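Local coordinates for virulent strain associated lipoprotein (Borreliella spielmanii A14S, PDB 6FZZ) that is an outer surface lipoprotein of the pFam54 family and may bind glutathione, as does its Borrelia burgdorferi counterpart, which is important for colonising the mammalian host, at residues Leu152-Ile157 with Lys195-Glu200. Residues are numbered along the deposited sequence; the frame is centred on the assembly and turned at random.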
loop_
_atom_site.group_PDB
_atom_site.type_symbol
_atom_site.label_atom_id
_atom_site.label_comp_id
_atom_site.label_asym_id
_atom_site.label_seq_id
_atom_site.Cartn_x
_atom_site.Cartn_y
_atom_site.Cartn_z
ATOM N N LEU A 152 0.695 3.706 -9.522
ATOM C CA LEU A 152 0.969 4.593 -8.415
ATOM C C LEU A 152 -0.298 5.315 -7.940
ATOM O O LEU A 152 -0.520 5.500 -6.726
ATOM C CB LEU A 152 2.106 5.592 -8.756
ATOM C CG LEU A 152 3.502 5.029 -9.040
ATOM C CD1 LEU A 152 4.494 6.126 -9.417
ATOM C CD2 LEU A 152 4.034 4.229 -7.843
ATOM N N SER A 153 -1.178 5.711 -8.878
ATOM C CA SER A 153 -2.464 6.315 -8.473
ATOM C C SER A 153 -3.349 5.405 -7.641
ATOM O O SER A 153 -4.086 5.922 -6.828
ATOM C CB SER A 153 -3.334 6.737 -9.708
ATOM O OG SER A 153 -2.498 7.480 -10.526
ATOM N N THR A 154 -3.345 4.095 -7.895
ATOM C CA THR A 154 -4.193 3.172 -7.079
ATOM C C THR A 154 -3.820 3.322 -5.643
ATOM O O THR A 154 -4.671 3.417 -4.767
ATOM C CB THR A 154 -4.162 1.693 -7.537
ATOM O OG1 THR A 154 -2.847 1.089 -7.344
ATOM C CG2 THR A 154 -4.601 1.619 -9.052
ATOM N N LYS A 155 -2.523 3.370 -5.390
ATOM C CA LYS A 155 -2.045 3.494 -4.035
ATOM C C LYS A 155 -2.456 4.796 -3.436
ATOM O O LYS A 155 -2.871 4.846 -2.270
ATOM C CB LYS A 155 -0.524 3.321 -4.013
ATOM C CG LYS A 155 0.128 3.975 -2.814
ATOM C CD LYS A 155 1.608 3.663 -2.701
ATOM C CE LYS A 155 2.068 4.240 -1.344
ATOM N NZ LYS A 155 3.382 3.747 -1.002
ATOM N N GLU A 156 -2.293 5.870 -4.211
ATOM C CA GLU A 156 -2.653 7.231 -3.775
ATOM C C GLU A 156 -4.171 7.399 -3.428
ATOM O O GLU A 156 -4.520 8.070 -2.462
ATOM C CB GLU A 156 -2.264 8.230 -4.848
ATOM C CG GLU A 156 -2.838 9.605 -4.617
ATOM C CD GLU A 156 -2.079 10.661 -5.356
ATOM O OE1 GLU A 156 -1.759 10.421 -6.563
ATOM O OE2 GLU A 156 -1.820 11.724 -4.731
ATOM N N ILE A 157 -5.039 6.735 -4.187
ATOM C CA ILE A 157 -6.475 6.682 -3.896
ATOM C C ILE A 157 -6.774 6.008 -2.529
ATOM O O ILE A 157 -7.519 6.560 -1.708
ATOM C CB ILE A 157 -7.238 5.929 -5.009
ATOM C CG1 ILE A 157 -7.105 6.667 -6.329
ATOM C CG2 ILE A 157 -8.730 5.788 -4.686
ATOM C CD1 ILE A 157 -7.245 8.168 -6.221
ATOM N N LYS A 195 -10.606 -3.275 -2.425
ATOM C CA LYS A 195 -10.518 -4.541 -3.111
ATOM C C LYS A 195 -10.550 -4.296 -4.636
ATOM O O LYS A 195 -9.807 -4.947 -5.365
ATOM C CB LYS A 195 -11.669 -5.455 -2.693
ATOM C CG LYS A 195 -11.601 -6.847 -3.274
ATOM C CD LYS A 195 -10.482 -7.646 -2.615
ATOM C CE LYS A 195 -10.363 -9.048 -3.142
ATOM N NZ LYS A 195 -9.520 -9.164 -4.351
ATOM N N GLU A 196 -11.308 -3.305 -5.075
ATOM C CA GLU A 196 -11.317 -2.966 -6.482
ATOM C C GLU A 196 -9.977 -2.418 -6.940
ATOM O O GLU A 196 -9.512 -2.757 -8.024
ATOM C CB GLU A 196 -12.414 -1.964 -6.823
ATOM C CG GLU A 196 -13.794 -2.616 -6.697
ATOM C CD GLU A 196 -14.910 -1.797 -7.293
ATOM O OE1 GLU A 196 -14.732 -0.575 -7.560
ATOM O OE2 GLU A 196 -15.970 -2.410 -7.519
ATOM N N LYS A 197 -9.404 -1.535 -6.136
ATOM C CA LYS A 197 -8.133 -0.916 -6.477
ATOM C C LYS A 197 -7.047 -1.977 -6.402
ATOM O O LYS A 197 -6.103 -1.952 -7.174
ATOM C CB LYS A 197 -7.837 0.234 -5.520
ATOM C CG LYS A 197 -8.741 1.451 -5.697
ATOM C CD LYS A 197 -8.459 2.173 -6.994
ATOM C CE LYS A 197 -9.704 2.861 -7.532
ATOM N NZ LYS A 197 -9.473 3.100 -8.981
ATOM N N GLN A 198 -7.195 -2.938 -5.505
ATOM C CA GLN A 198 -6.237 -4.000 -5.379
ATOM C C GLN A 198 -6.237 -4.887 -6.627
ATOM O O GLN A 198 -5.183 -5.254 -7.155
ATOM C CB GLN A 198 -6.506 -4.880 -4.173
ATOM C CG GLN A 198 -5.593 -6.108 -4.134
ATOM C CD GLN A 198 -6.282 -7.382 -4.572
ATOM O OE1 GLN A 198 -7.415 -7.635 -4.170
ATOM N NE2 GLN A 198 -5.643 -8.151 -5.438
ATOM N N GLU A 199 -7.436 -5.276 -7.069
ATOM C CA GLU A 199 -7.563 -5.984 -8.333
ATOM C C GLU A 199 -7.011 -5.243 -9.552
ATOM O O GLU A 199 -6.398 -5.855 -10.445
ATOM C CB GLU A 199 -9.016 -6.391 -8.546
ATOM C CG GLU A 199 -9.409 -7.487 -7.573
ATOM C CD GLU A 199 -10.889 -7.884 -7.633
ATOM O OE1 GLU A 199 -11.592 -7.466 -8.537
ATOM O OE2 GLU A 199 -11.325 -8.612 -6.756
ATOM N N GLU A 200 -7.293 -3.967 -9.597
ATOM C CA GLU A 200 -6.726 -3.083 -10.593
ATOM C C GLU A 200 -5.172 -3.084 -10.573
ATOM O O GLU A 200 -4.535 -3.202 -11.623
ATOM C CB GLU A 200 -7.316 -1.715 -10.380
ATOM C CG GLU A 200 -6.913 -0.680 -11.396
ATOM C CD GLU A 200 -7.641 0.650 -11.185
ATOM O OE1 GLU A 200 -8.744 0.674 -10.547
ATOM O OE2 GLU A 200 -7.084 1.635 -11.718
#
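The carboxylate of Glu-200 is overlain on one face by the methyl of Thr-154, whose CG2 lies 3.8 Å from Glu-200 CD and 3.6 Å from its OE2. The ammonium of Lys-197 meets OE1 on its syn side, with Lys-197 NZ 3.0 Å from Glu-200 OE1 and lifted 28° out of the carboxylate plane toward the face that carries the methyl. This salt bridge joins two residues of one helix and would limit the rotation of the carboxylate where Thr-154 packs on it. An extended chain, with CG anti to the backbone N (chi1 -176°), carries the Glu-200 carboxylate across to Thr-154.

Thr-154 is buried and turns its two branches to different tasks. Its hydroxyl bonds back to the carbonyl of Leu-151, while the methyl faces the opposing helix; CB also rests 4.1 Å from the backbone O of Lys-197. Its side chain also touches Leu-115 of helix 105-126 and Ser-201 and Leu-204 of helix 180-209. One turn on, the aliphatic part of Lys-197 runs past Ile-157, Lys-197 CE standing 4.2 Å from Ile-157 CG2. A bend at chi2 (-70°) lets that chain meet the branched side chain while its charged end still serves Glu-200.

No hydrogen bond links 152-157 to 195-200: Thr-154 meets a carboxylate and a backbone carbonyl, Ile-157 and Lys-197 form the aliphatic pair, and the Lys-197 to Glu-200 salt bridge stays within helix 180-209. With axes 9.6 Å apart and nearly opposed in direction, these segments exemplify antiparallel helix pairing. Here it joins helix 138-170 to helix 180-209, whose residues 195-200 lie in a region predicted to form a coiled coil, within the all-helical Bbcrasp-1-type domain of this pFam54 lipoprotein.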